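PDB 5DIC: odorant-binding protein from Phormia regina, which binds long-chain fatty acids such as palmitate in the blowfly's oral disk, probably as a carrier for poorly soluble food or odour molecules. Local coordinates for residues L2-E6 with E7-K11; K46-G49 with T50-E54; F102-F105 with E106-K110. One frame throughout, in Å; residues are numbered along the deposited sequence.

Contact 1: L2-E6 with E7-K11; sequences LELTE and EQKAK. With PLM (palmitic acid), chain B.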
ATOM      1  N   LEU A   2       0.240  -6.316 -11.652  1.00 31.44           N
ATOM      2  CA  LEU A   2       0.339  -5.001 -12.231  1.00 32.69           C
ATOM      3  C   LEU A   2       1.587  -4.826 -13.071  1.00 31.94           C
ATOM      4  O   LEU A   2       2.714  -5.064 -12.630  1.00 35.38           O
ATOM      5  CB  LEU A   2       0.342  -3.936 -11.135  1.00 34.33           C
ATOM      6  CG  LEU A   2      -0.961  -3.736 -10.379  1.00 30.41           C
ATOM      7  CD1 LEU A   2      -0.759  -2.690  -9.299  1.00 32.91           C
ATOM      8  CD2 LEU A   2      -2.104  -3.346 -11.313  1.00 29.93           C
ATOM      9  N   GLU A   3       1.357  -4.407 -14.300  1.00 32.98           N
ATOM     10  CA  GLU A   3       2.412  -3.880 -15.122  1.00 35.93           C
ATOM     11  C   GLU A   3       2.171  -2.373 -15.120  1.00 34.60           C
ATOM     12  O   GLU A   3       1.227  -1.886 -15.752  1.00 45.24           O
ATOM     13  CB  GLU A   3       2.345  -4.487 -16.524  1.00 38.48           C
ATOM     14  CG  GLU A   3       2.292  -6.018 -16.537  1.00 44.91           C
ATOM     15  CD  GLU A   3       0.877  -6.604 -16.580  1.00 45.02           C
ATOM     16  OE1 GLU A   3      -0.090  -5.964 -16.099  1.00 48.46           O
ATOM     17  OE2 GLU A   3       0.727  -7.734 -17.090  1.00 52.45           O
ATOM     18  N   LEU A   4       2.998  -1.633 -14.375  1.00 23.90           N
ATOM     19  CA  LEU A   4       2.807  -0.197 -14.228  1.00 22.71           C
ATOM     20  C   LEU A   4       3.170   0.492 -15.521  1.00 21.84           C
ATOM     21  O   LEU A   4       4.132   0.122 -16.213  1.00 22.94           O
ATOM     22  CB  LEU A   4       3.680   0.396 -13.123  1.00 21.27           C
ATOM     23  CG  LEU A   4       3.488  -0.155 -11.717  1.00 25.02           C
ATOM     24  CD1 LEU A   4       4.248   0.715 -10.731  1.00 28.26           C
ATOM     25  CD2 LEU A   4       2.019  -0.233 -11.332  1.00 26.94           C
ATOM     26  N   THR A   5       2.400   1.508 -15.843  1.00 20.61           N
ATOM     27  CA  THR A   5       2.697   2.351 -16.988  1.00 20.95           C
ATOM     28  C   THR A   5       3.878   3.276 -16.605  1.00 19.52           C
ATOM     29  O   THR A   5       4.219   3.417 -15.435  1.00 18.65           O
ATOM     30  CB  THR A   5       1.501   3.232 -17.359  1.00 22.50           C
ATOM     31  OG1 THR A   5       1.233   4.131 -16.285  1.00 22.02           O
ATOM     32  CG2 THR A   5       0.265   2.412 -17.654  1.00 25.91           C
ATOM     33  N   GLU A   6       4.483   3.925 -17.586  1.00 20.24           N
ATOM     34  CA  GLU A   6       5.552   4.865 -17.307  1.00 18.94           C
ATOM     35  C   GLU A   6       5.027   6.014 -16.446  1.00 17.32           C
ATOM     36  O   GLU A   6       5.723   6.494 -15.539  1.00 17.72           O
ATOM     37  CB  GLU A   6       6.178   5.379 -18.614  1.00 19.60           C
ATOM     38  CG  GLU A   6       6.880   4.297 -19.434  1.00 22.75           C
ATOM     39  CD  GLU A   6       7.924   3.531 -18.634  1.00 22.18           C
ATOM     40  OE1 GLU A   6       8.884   4.157 -18.136  1.00 26.66           O
ATOM     41  OE2 GLU A   6       7.792   2.292 -18.477  1.00 26.15           O
ATOM     42  N   GLU A   7       3.781   6.426 -16.668  1.00 18.75           N
ATOM     43  CA  GLU A   7       3.195   7.498 -15.848  1.00 17.35           C
ATOM     44  C   GLU A   7       3.092   7.016 -14.379  1.00 16.62           C
ATOM     45  O   GLU A   7       3.401   7.752 -13.435  1.00 16.30           O
ATOM     46  CB  GLU A   7       1.800   7.917 -16.351  1.00 20.14           C
ATOM     47  CG  GLU A   7       1.155   9.021 -15.505  1.00 22.75           C
ATOM     48  CD  GLU A   7      -0.269   9.391 -15.904  1.00 28.96           C
ATOM     49  OE1 GLU A   7      -0.754   8.945 -16.968  1.00 43.43           O
ATOM     50  OE2 GLU A   7      -0.907  10.162 -15.141  1.00 34.35           O
ATOM     51  N   GLN A   8       2.600   5.793 -14.174  1.00 16.31           N
ATOM     52  CA  GLN A   8       2.489   5.255 -12.810  1.00 15.98           C
ATOM     53  C   GLN A   8       3.854   5.095 -12.155  1.00 15.51           C
ATOM     54  O   GLN A   8       4.016   5.384 -10.966  1.00 15.78           O
ATOM     55  CB  GLN A   8       1.761   3.922 -12.820  1.00 17.77           C
ATOM     56  CG  GLN A   8       0.274   4.031 -13.141  1.00 20.17           C
ATOM     57  CD  GLN A   8      -0.368   2.676 -13.236  1.00 22.76           C
ATOM     58  OE1 GLN A   8       0.093   1.808 -13.990  1.00 24.05           O
ATOM     59  NE2 GLN A   8      -1.438   2.474 -12.472  1.00 27.29           N
ATOM     60  N   LYS A   9       4.850   4.644 -12.908  1.00 15.04           N
ATOM     61  CA  LYS A   9       6.191   4.493 -12.320  1.00 15.32           C
ATOM     62  C   LYS A   9       6.708   5.835 -11.808  1.00 14.21           C
ATOM     63  O   LYS A   9       7.336   5.892 -10.742  1.00 14.37           O
ATOM     64  CB  LYS A   9       7.192   3.927 -13.322  1.00 17.71           C
ATOM     65  CG  LYS A   9       6.937   2.487 -13.723  1.00 20.16           C
ATOM     66  CD  LYS A   9       7.891   2.084 -14.847  1.00 25.84           C
ATOM     67  CE  LYS A   9       7.612   0.713 -15.416  1.00 28.26           C
ATOM     68  NZ  LYS A   9       8.536   0.426 -16.546  1.00 35.21           N
ATOM     69  N   ALA A  10       6.485   6.895 -12.591  1.00 13.72           N
ATOM     70  CA  ALA A  10       6.924   8.224 -12.162  1.00 14.21           C
ATOM     71  C   ALA A  10       6.193   8.669 -10.894  1.00 13.99           C
ATOM     72  O   ALA A  10       6.812   9.236  -9.980  1.00 13.76           O
ATOM     73  CB  ALA A  10       6.745   9.242 -13.266  1.00 15.79           C
ATOM     74  N   LYS A  11       4.896   8.398 -10.822  1.00 14.15           N
ATOM     75  CA  LYS A  11       4.136   8.704  -9.595  1.00 14.34           C
ATOM     76  C   LYS A  11       4.628   7.913  -8.395  1.00 13.18           C
ATOM     77  O   LYS A  11       4.698   8.447  -7.301  1.00 13.80           O
ATOM     78  CB  LYS A  11       2.649   8.443  -9.819  1.00 16.19           C
ATOM     79  CG  LYS A  11       1.973   9.458 -10.712  1.00 18.37           C
ATOM     80  CD  LYS A  11       0.497   9.150 -10.910  1.00 22.52           C
ATOM     81  CE  LYS A  11      -0.164  10.208 -11.756  1.00 31.39           C
ATOM     82  NZ  LYS A  11      -1.578   9.872 -12.071  1.00 36.32           N
TER
HETATM   83  C1  PLM B 201      -0.087   5.917  -8.203  1.00 22.05           C
HETATM   84  O1  PLM B 201      -1.256   5.451  -8.237  1.00 27.33           O
HETATM   85  O2  PLM B 201       0.155   7.063  -7.786  1.00 22.93           O
HETATM   86  C2  PLM B 201       1.115   5.100  -8.608  1.00 23.19           C
HETATM   87  C3  PLM B 201       0.783   3.637  -8.866  1.00 26.37           C
HETATM   88  C4  PLM B 201       0.503   2.893  -7.577  1.00 29.05           C
HETATM   89  C5  PLM B 201       0.545   1.401  -7.858  1.00 39.22           C
HETATM   90  C6  PLM B 201      -0.039   0.613  -6.710  1.00 37.17           C
HETATM   91  C7  PLM B 201      -1.549   0.700  -6.726  1.00 29.01           C
HETATM   92  C8  PLM B 201      -2.031  -0.289  -5.697  1.00 27.89           C
HETATM   93  C9  PLM B 201      -3.392   0.171  -5.235  1.00 25.13           C
HETATM   94  CA  PLM B 201      -4.175  -0.867  -4.446  1.00 34.89           C
HETATM   95  CB  PLM B 201      -4.383  -0.555  -2.978  1.00 28.87           C
HETATM   96  CC  PLM B 201      -4.692  -1.807  -2.165  1.00 25.58           C
HETATM   97  CD  PLM B 201      -3.844  -1.867  -0.896  1.00 21.84           C
HETATM   98  CE  PLM B 201      -4.164  -0.748   0.114  1.00 20.15           C
HETATM   99  CF  PLM B 201      -3.379  -0.941   1.424  1.00 19.44           C
HETATM  100  CG  PLM B 201      -3.683   0.073   2.517  1.00 20.86           C
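Thr-5 and Gln-8 bond to each other twice, at the point where the N-terminal loop turns into helix 6-22. In the first bond Gln-8 N donates to Thr-5 OG1 over 3.0 Å. Thr-5 stands at the N-cap, and its OG1 sits between its own backbone N and carbonyl carbon (chi1 64°), which turns it toward the first turn of the helix. In the second bond Thr-5 N donates to Gln-8 OE1, also at 3.0 Å. This bond is nearly straight, 170° at the hydrogen, and it uses a lone pair of OE1 in the plane of the amide. Together they satisfy one backbone N-H on each residue; the bond to OE1 also limits the rotation of the Gln-8 amide. Leu-4 lies across the Gln-8 side chain at about a right angle, with CD2 3.9 Å from OE1.

The backbone oxygens are taken up in helical fashion. Thr-5 O accepts from Lys-9 N, and Glu-6 O accepts from Ala-10 N.

The charged ends pair along the surface. Lys-9 NZ meets Glu-6 OE2 at 2.8 Å on its syn side, close to the carboxylate plane. The Glu-6 chain is bent at chi2 (-54°), which turns its carboxylate toward the end of the extended lysine. Lys-11 NZ makes a longer salt bridge, 3.2 Å, to Glu-7 OE2 and comes from above the carboxylate plane.

One palmitic acid meets this turn: its O2 is 3.5 Å from Lys-11 CB, and its C2 is near Gln-8 O. Its carboxylate end therefore rests against helix 6-22, while Leu-2 reaches across to helix 66-77. A second palmitic acid touches Leu-4. The reciprocal pair of Thr-5 and Gln-8 is a capping box, the classic start of an alpha helix.

Contact 2: K46-G49 with T50-E54; sequences KCFG and TCFFE. With PLM (palmitic acid), chain B.
Thr-50 bonds to Lys-46 O twice, through its side chain and through its backbone. The OG1 hydroxyl donates to Lys-46 O at 3.0 Å, and Thr-50 N donates to the same oxygen at 3.0 Å. The two donors arrive from opposite faces of the carbonyl plane. OG1 reaches back because it lies anti to its own carbonyl carbon (chi1 -60°), so a buried hydroxyl is satisfied within the helix. The other backbone bonds follow the alpha-helical pattern: Cys-51 N to Cys-47 O, Phe-52 N to Phe-48 O and Phe-53 N to Gly-49 O.

Apolar contact between protein side chains is looser. Phe-48 CE1 stands 4.3 Å from Phe-52 CB, one turn further along the helix. Phe-53 is packed more closely. One face of its ring has Phe-52 CD2 toward the rim, and the opposite face carries the palmitic acid tail. Ligand atom CF lies 3.7 Å from Phe-53 CG and sits over the ring centre. Phe-53 CD2 also approaches Gly-49 O, to 3.0 Å.

Two covalent links start here. Cys-47 is joined to Cys-98 and Cys-51 to Cys-19, two of the disulfides that hold the helices of this family together. The polar ends at the helix surface pair outward, Lys-46 with Asp-99 and Glu-54 with Arg-97.

Helix 43-55 packs against two others. Phe-48 and Phe-52 pack on helix 6-22, Lys-46 and Thr-50 meet helix 97-113, and Thr-50 and Phe-53 touch Leu-59 of strand 59-60.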
ATOM      1  N   LYS A  46       6.686   0.452   8.146  1.00 10.30           N
ATOM      2  CA  LYS A  46       5.228   0.388   8.188  1.00 10.18           C
ATOM      3  C   LYS A  46       4.609   1.761   7.992  1.00  9.80           C
ATOM      4  O   LYS A  46       3.605   1.906   7.285  1.00 10.39           O
ATOM      5  CB  LYS A  46       4.759  -0.203   9.525  1.00 11.13           C
ATOM      6  CG  LYS A  46       5.158  -1.657   9.736  1.00 13.01           C
ATOM      7  CD  LYS A  46       4.546  -2.154  11.060  1.00 17.83           C
ATOM      8  CE  LYS A  46       4.877  -3.570  11.425  1.00 21.81           C
ATOM      9  NZ  LYS A  46       4.231  -3.838  12.751  1.00 28.21           N
ATOM     10  N   CYS A  47       5.195   2.777   8.611  1.00  9.61           N
ATOM     11  CA  CYS A  47       4.677   4.112   8.388  1.00 10.17           C
ATOM     12  C   CYS A  47       4.872   4.583   6.955  1.00 10.26           C
ATOM     13  O   CYS A  47       3.981   5.200   6.386  1.00 10.34           O
ATOM     14  CB  CYS A  47       5.320   5.109   9.318  1.00 10.42           C
ATOM     15  SG  CYS A  47       4.834   4.960  11.057  1.00 12.44           S
ATOM     16  N   PHE A  48       6.034   4.267   6.365  1.00 10.43           N
ATOM     17  CA  PHE A  48       6.228   4.551   4.950  1.00 10.41           C
ATOM     18  C   PHE A  48       5.108   3.955   4.099  1.00 10.03           C
ATOM     19  O   PHE A  48       4.555   4.630   3.237  1.00 10.43           O
ATOM     20  CB  PHE A  48       7.576   3.987   4.465  1.00 10.59           C
ATOM     21  CG  PHE A  48       7.713   4.084   2.969  1.00 10.71           C
ATOM     22  CD1 PHE A  48       7.267   3.060   2.179  1.00 11.17           C
ATOM     23  CD2 PHE A  48       8.203   5.219   2.358  1.00 11.24           C
ATOM     24  CE1 PHE A  48       7.266   3.167   0.799  1.00 12.81           C
ATOM     25  CE2 PHE A  48       8.232   5.340   0.996  1.00 12.54           C
ATOM     26  CZ  PHE A  48       7.758   4.321   0.209  1.00 12.74           C
ATOM     27  N   GLY A  49       4.803   2.688   4.322  1.00  9.90           N
ATOM     28  CA  GLY A  49       3.801   2.030   3.493  1.00 10.54           C
ATOM     29  C   GLY A  49       2.448   2.674   3.680  1.00  9.97           C
ATOM     30  O   GLY A  49       1.729   2.885   2.721  1.00 10.06           O
ATOM     31  N   THR A  50       2.094   2.965   4.939  1.00  9.41           N
ATOM     32  CA  THR A  50       0.846   3.664   5.214  1.00  9.22           C
ATOM     33  C   THR A  50       0.769   4.987   4.491  1.00  9.66           C
ATOM     34  O   THR A  50      -0.228   5.306   3.834  1.00 10.40           O
ATOM     35  CB  THR A  50       0.682   3.798   6.736  1.00  9.46           C
ATOM     36  OG1 THR A  50       0.640   2.500   7.341  1.00 10.87           O
ATOM     37  CG2 THR A  50      -0.564   4.489   7.117  1.00 10.30           C
ATOM     38  N   CYS A  51       1.842   5.761   4.612  1.00  9.32           N
ATOM     39  CA  CYS A  51       1.944   7.014   3.885  1.00  9.62           C
ATOM     40  C   CYS A  51       1.751   6.827   2.385  1.00  9.79           C
ATOM     41  O   CYS A  51       1.051   7.600   1.740  1.00 10.49           O
ATOM     42  CB  CYS A  51       3.295   7.670   4.174  1.00 10.16           C
ATOM     43  SG  CYS A  51       3.659   9.177   3.293  1.00 12.02           S
ATOM     44  N   PHE A  52       2.389   5.795   1.824  1.00  9.59           N
ATOM     45  CA  PHE A  52       2.316   5.594   0.394  1.00  9.72           C
ATOM     46  C   PHE A  52       0.862   5.401  -0.011  1.00  9.40           C
ATOM     47  O   PHE A  52       0.398   5.988  -0.992  1.00 10.63           O
ATOM     48  CB  PHE A  52       3.211   4.430   0.001  1.00 10.40           C
ATOM     49  CG  PHE A  52       3.271   4.209  -1.475  1.00 11.41           C
ATOM     50  CD1 PHE A  52       4.186   4.905  -2.251  1.00 12.99           C
ATOM     51  CD2 PHE A  52       2.408   3.339  -2.094  1.00 12.62           C
ATOM     52  CE1 PHE A  52       4.229   4.731  -3.615  1.00 14.86           C
ATOM     53  CE2 PHE A  52       2.436   3.164  -3.474  1.00 15.02           C
ATOM     54  CZ  PHE A  52       3.350   3.878  -4.212  1.00 15.80           C
ATOM     55  N   PHE A  53       0.165   4.522   0.693  1.00  9.79           N
ATOM     56  CA  PHE A  53      -1.237   4.280   0.380  1.00  9.41           C
ATOM     57  C   PHE A  53      -2.138   5.461   0.599  1.00  9.40           C
ATOM     58  O   PHE A  53      -3.130   5.623  -0.121  1.00 10.68           O
ATOM     59  CB  PHE A  53      -1.700   2.990   1.082  1.00 10.27           C
ATOM     60  CG  PHE A  53      -1.018   1.767   0.496  1.00 11.71           C
ATOM     61  CD1 PHE A  53      -1.176   1.439  -0.843  1.00 13.08           C
ATOM     62  CD2 PHE A  53      -0.174   1.001   1.265  1.00 13.16           C
ATOM     63  CE1 PHE A  53      -0.494   0.374  -1.395  1.00 14.64           C
ATOM     64  CE2 PHE A  53       0.507  -0.079   0.741  1.00 14.33           C
ATOM     65  CZ  PHE A  53       0.351  -0.384  -0.602  1.00 15.64           C
ATOM     66  N   GLU A  54      -1.773   6.311   1.545  1.00  9.35           N
ATOM     67  CA  GLU A  54      -2.451   7.598   1.695  1.00 10.33           C
ATOM     68  C   GLU A  54      -2.201   8.513   0.484  1.00 10.93           C
ATOM     69  O   GLU A  54      -3.132   9.101  -0.073  1.00 11.16           O
ATOM     70  CB  GLU A  54      -2.024   8.289   2.989  1.00 10.72           C
ATOM     71  CG  GLU A  54      -2.493   7.601   4.250  1.00 10.89           C
ATOM     72  CD  GLU A  54      -1.841   8.095   5.527  1.00 11.06           C
ATOM     73  OE1 GLU A  54      -0.821   8.825   5.458  1.00 12.87           O
ATOM     74  OE2 GLU A  54      -2.343   7.731   6.622  1.00 11.89           O
TER
HETATM   75  C1  PLM B 201      -0.087   5.917  -8.203  1.00 22.05           C
HETATM   76  O1  PLM B 201      -1.256   5.451  -8.237  1.00 27.33           O
HETATM   77  O2  PLM B 201       0.155   7.063  -7.786  1.00 22.93           O
HETATM   78  C2  PLM B 201       1.115   5.100  -8.608  1.00 23.19           C
HETATM   79  C3  PLM B 201       0.783   3.637  -8.866  1.00 26.37           C
HETATM   80  C4  PLM B 201       0.503   2.893  -7.577  1.00 29.05           C
HETATM   81  C5  PLM B 201       0.545   1.401  -7.858  1.00 39.22           C
HETATM   82  C6  PLM B 201      -0.039   0.613  -6.710  1.00 37.17           C
HETATM   83  C7  PLM B 201      -1.549   0.700  -6.726  1.00 29.01           C
HETATM   84  C8  PLM B 201      -2.031  -0.289  -5.697  1.00 27.89           C
HETATM   85  C9  PLM B 201      -3.392   0.171  -5.235  1.00 25.13           C
HETATM   86  CA  PLM B 201      -4.175  -0.867  -4.446  1.00 34.89           C
HETATM   87  CB  PLM B 201      -4.383  -0.555  -2.978  1.00 28.87           C
HETATM   88  CC  PLM B 201      -4.692  -1.807  -2.165  1.00 25.58           C
HETATM   89  CD  PLM B 201      -3.844  -1.867  -0.896  1.00 21.84           C
HETATM   90  CE  PLM B 201      -4.164  -0.748   0.114  1.00 20.15           C
HETATM   91  CF  PLM B 201      -3.379  -0.941   1.424  1.00 19.44           C
HETATM   92  CG  PLM B 201      -3.683   0.073   2.517  1.00 20.86           C

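Contact 3: F102-F105 with E106-K110; sequences FKIF and ECFEK. With PLM (palmitic acid), chain B.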
ATOM      1  N   PHE A 102      -0.138  -1.285   7.522  1.00 12.56           N
ATOM      2  CA  PHE A 102       0.603  -2.504   7.227  1.00 13.27           C
ATOM      3  C   PHE A 102      -0.304  -3.739   7.196  1.00 13.14           C
ATOM      4  O   PHE A 102      -0.212  -4.544   6.254  1.00 13.61           O
ATOM      5  CB  PHE A 102       1.688  -2.681   8.284  1.00 15.90           C
ATOM      6  CG  PHE A 102       2.430  -3.977   8.173  1.00 19.55           C
ATOM      7  CD1 PHE A 102       3.125  -4.284   7.021  1.00 20.67           C
ATOM      8  CD2 PHE A 102       2.414  -4.882   9.209  1.00 25.67           C
ATOM      9  CE1 PHE A 102       3.812  -5.469   6.899  1.00 23.12           C
ATOM     10  CE2 PHE A 102       3.090  -6.071   9.098  1.00 29.34           C
ATOM     11  CZ  PHE A 102       3.802  -6.366   7.940  1.00 27.26           C
ATOM     12  N   LYS A 103      -1.184  -3.882   8.185  1.00 12.54           N
ATOM     13  CA  LYS A 103      -2.050  -5.055   8.240  1.00 13.49           C
ATOM     14  C   LYS A 103      -3.048  -5.085   7.089  1.00 13.08           C
ATOM     15  O   LYS A 103      -3.355  -6.164   6.572  1.00 14.04           O
ATOM     16  CB  LYS A 103      -2.739  -5.147   9.595  1.00 14.89           C
ATOM     17  CG  LYS A 103      -1.793  -5.612  10.692  1.00 17.12           C
ATOM     18  CD  LYS A 103      -2.515  -5.755  12.017  1.00 22.06           C
ATOM     19  CE  LYS A 103      -1.746  -6.606  13.025  1.00 26.34           C
ATOM     20  NZ  LYS A 103      -2.650  -7.498  13.838  1.00 32.76           N
ATOM     21  N   ILE A 104      -3.570  -3.929   6.696  1.00 12.04           N
ATOM     22  CA  ILE A 104      -4.460  -3.903   5.524  1.00 12.47           C
ATOM     23  C   ILE A 104      -3.702  -4.328   4.268  1.00 12.41           C
ATOM     24  O   ILE A 104      -4.178  -5.156   3.484  1.00 12.92           O
ATOM     25  CB  ILE A 104      -5.099  -2.521   5.355  1.00 11.76           C
ATOM     26  CG1 ILE A 104      -6.004  -2.182   6.537  1.00 12.68           C
ATOM     27  CG2 ILE A 104      -5.907  -2.464   4.063  1.00 12.78           C
ATOM     28  CD1 ILE A 104      -6.426  -0.739   6.603  1.00 13.10           C
ATOM     29  N   PHE A 105      -2.515  -3.773   4.094  1.00 12.72           N
ATOM     30  CA  PHE A 105      -1.666  -4.164   2.964  1.00 14.20           C
ATOM     31  C   PHE A 105      -1.404  -5.673   2.946  1.00 13.55           C
ATOM     32  O   PHE A 105      -1.495  -6.322   1.905  1.00 14.74           O
ATOM     33  CB  PHE A 105      -0.357  -3.372   3.025  1.00 14.42           C
ATOM     34  CG  PHE A 105       0.731  -3.895   2.138  1.00 15.89           C
ATOM     35  CD1 PHE A 105       0.699  -3.683   0.764  1.00 18.09           C
ATOM     36  CD2 PHE A 105       1.817  -4.591   2.678  1.00 18.43           C
ATOM     37  CE1 PHE A 105       1.714  -4.164  -0.051  1.00 21.64           C
ATOM     38  CE2 PHE A 105       2.841  -5.050   1.872  1.00 23.63           C
ATOM     39  CZ  PHE A 105       2.779  -4.846   0.508  1.00 23.64           C
ATOM     40  N   GLU A 106      -1.070  -6.237   4.106  1.00 14.12           N
ATOM     41  CA  GLU A 106      -0.810  -7.675   4.172  1.00 14.49           C
ATOM     42  C   GLU A 106      -2.020  -8.502   3.773  1.00 13.96           C
ATOM     43  O   GLU A 106      -1.890  -9.522   3.091  1.00 15.82           O
ATOM     44  CB  GLU A 106      -0.354  -8.101   5.581  1.00 15.88           C
ATOM     45  CG  GLU A 106       1.045  -7.616   6.018  1.00 21.21           C
ATOM     46  CD  GLU A 106       2.004  -8.749   6.396  1.00 36.00           C
ATOM     47  OE1 GLU A 106       2.599  -9.343   5.470  1.00 49.04           O
ATOM     48  OE2 GLU A 106       2.205  -9.032   7.605  1.00 34.82           O
ATOM     49  N   CYS A 107      -3.198  -8.015   4.140  1.00 13.67           N
ATOM     50  CA  CYS A 107      -4.432  -8.694   3.774  1.00 14.45           C
ATOM     51  C   CYS A 107      -4.633  -8.654   2.253  1.00 13.77           C
ATOM     52  O   CYS A 107      -4.982  -9.675   1.649  1.00 15.50           O
ATOM     53  CB  CYS A 107      -5.613  -8.105   4.511  1.00 15.08           C
ATOM     54  SG  CYS A 107      -7.214  -8.895   4.200  1.00 18.03           S
ATOM     55  N   PHE A 108      -4.400  -7.499   1.634  1.00 13.03           N
ATOM     56  CA  PHE A 108      -4.519  -7.422   0.172  1.00 12.98           C
ATOM     57  C   PHE A 108      -3.496  -8.322  -0.525  1.00 14.19           C
ATOM     58  O   PHE A 108      -3.799  -8.934  -1.541  1.00 15.85           O
ATOM     59  CB  PHE A 108      -4.405  -5.985  -0.320  1.00 13.84           C
ATOM     60  CG  PHE A 108      -5.708  -5.242  -0.293  1.00 13.68           C
ATOM     61  CD1 PHE A 108      -6.628  -5.343  -1.342  1.00 15.17           C
ATOM     62  CD2 PHE A 108      -6.011  -4.410   0.758  1.00 14.56           C
ATOM     63  CE1 PHE A 108      -7.812  -4.647  -1.314  1.00 17.27           C
ATOM     64  CE2 PHE A 108      -7.199  -3.700   0.777  1.00 15.45           C
ATOM     65  CZ  PHE A 108      -8.093  -3.830  -0.252  1.00 16.35           C
ATOM     66  N   GLU A 109      -2.287  -8.394   0.022  1.00 15.04           N
ATOM     67  CA  GLU A 109      -1.273  -9.265  -0.552  1.00 17.07           C
ATOM     68  C   GLU A 109      -1.702 -10.721  -0.448  1.00 16.33           C
ATOM     69  O   GLU A 109      -1.450 -11.515  -1.355  1.00 17.83           O
ATOM     70  CB  GLU A 109       0.096  -9.040   0.089  1.00 19.01           C
ATOM     71  CG  GLU A 109       0.804  -7.768  -0.359  1.00 19.95           C
ATOM     72  CD  GLU A 109       1.124  -7.730  -1.856  1.00 25.27           C
ATOM     73  OE1 GLU A 109       1.223  -8.798  -2.491  1.00 32.37           O
ATOM     74  OE2 GLU A 109       1.288  -6.630  -2.411  1.00 30.04           O
ATOM     75  N   LYS A 110      -2.325 -11.096   0.663  1.00 17.02           N
ATOM     76  CA  LYS A 110      -2.843 -12.448   0.822  1.00 18.63           C
ATOM     77  C   LYS A 110      -3.934 -12.718  -0.214  1.00 17.04           C
ATOM     78  O   LYS A 110      -3.949 -13.780  -0.830  1.00 20.46           O
ATOM     79  CB  LYS A 110      -3.345 -12.661   2.249  1.00 18.20           C
ATOM     80  CG  LYS A 110      -3.949 -14.012   2.505  1.00 23.20           C
ATOM     81  CD  LYS A 110      -4.304 -14.162   3.983  1.00 27.25           C
ATOM     82  CE  LYS A 110      -4.628 -15.596   4.376  1.00 35.01           C
ATOM     83  NZ  LYS A 110      -4.245 -15.879   5.789  1.00 44.56           N
TER
HETATM   84  C1  PLM B 201      -0.087   5.917  -8.203  1.00 22.05           C
HETATM   85  O1  PLM B 201      -1.256   5.451  -8.237  1.00 27.33           O
HETATM   86  O2  PLM B 201       0.155   7.063  -7.786  1.00 22.93           O
HETATM   87  C2  PLM B 201       1.115   5.100  -8.608  1.00 23.19           C
HETATM   88  C3  PLM B 201       0.783   3.637  -8.866  1.00 26.37           C
HETATM   89  C4  PLM B 201       0.503   2.893  -7.577  1.00 29.05           C
HETATM   90  C5  PLM B 201       0.545   1.401  -7.858  1.00 39.22           C
HETATM   91  C6  PLM B 201      -0.039   0.613  -6.710  1.00 37.17           C
HETATM   92  C7  PLM B 201      -1.549   0.700  -6.726  1.00 29.01           C
HETATM   93  C8  PLM B 201      -2.031  -0.289  -5.697  1.00 27.89           C
HETATM   94  C9  PLM B 201      -3.392   0.171  -5.235  1.00 25.13           C
HETATM   95  CA  PLM B 201      -4.175  -0.867  -4.446  1.00 34.89           C
HETATM   96  CB  PLM B 201      -4.383  -0.555  -2.978  1.00 28.87           C
HETATM   97  CC  PLM B 201      -4.692  -1.807  -2.165  1.00 25.58           C
HETATM   98  CD  PLM B 201      -3.844  -1.867  -0.896  1.00 21.84           C
HETATM   99  CE  PLM B 201      -4.164  -0.748   0.114  1.00 20.15           C
HETATM  100  CF  PLM B 201      -3.379  -0.941   1.424  1.00 19.44           C
HETATM  101  CG  PLM B 201      -3.683   0.073   2.517  1.00 20.86           C
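The Phe-102 ring has Glu-106 CG over one face, 3.8 Å from its centroid, in a CH-pi contact. The Glu-106 carboxylate lies rather flat to this ring, with the two planes 24° apart, and OE2 comes within 3.1 Å of Phe-102 CZ. Phe-105 repeats the pattern with Glu-109, whose CG sits 3.9 Å from the ring centroid. Here the carboxylate is turned more steeply, at 62° to the ring. In both glutamates CG is anti to the carbonyl carbon (chi1 -69° in Glu-106), which lays CG on the ring one turn back; the bend at chi2 then sets the carboxylate.

The Phe-108 ring has palmitic acid CC above its centre on one face, and Ile-104 CG2 lies in plane at its edge. Ile-104, Phe-105 and Phe-108 form part of the wall of the fatty acid pocket in the helical PBP/GOBP fold. Ile-104 CG2 stands 3.7 Å from Phe-108 CE2 and also 3.7 Å from PLM CG, the methyl end of the ligand.

Backbone bonds run from Glu-106, Cys-107, Phe-108 and Glu-109 N to the oxygens four residues earlier. Beyond the helix, Cys-107 is joined to Cys-89 by a disulfide. Phe-108 also packs on Ala-85 and Leu-86 of helix 79-89.

The three contacts follow one another along the chain, on helices 6-22, 43-55 and 97-113. Contacts 1 and 2 have centres about 18 Å apart; contacts 1 and 3, on opposite sides of the chain's centre, about 21 Å. Neither pair touches. Contacts 2 and 3 are closer, about 12 Å between centres, and meet directly: Phe-53 CZ packs on Phe-105 CD1 at 3.6 Å, and Lys-46 CE on Phe-102 CD2. All three touch the same palmitic acid. Its carboxylate end lies at contact 1 and its tail at contacts 2 and 3, so three helices line one long ligand, and a second palmitic acid lies near Leu-4, Phe-52 and Glu-109, consistent with fatty acid binding.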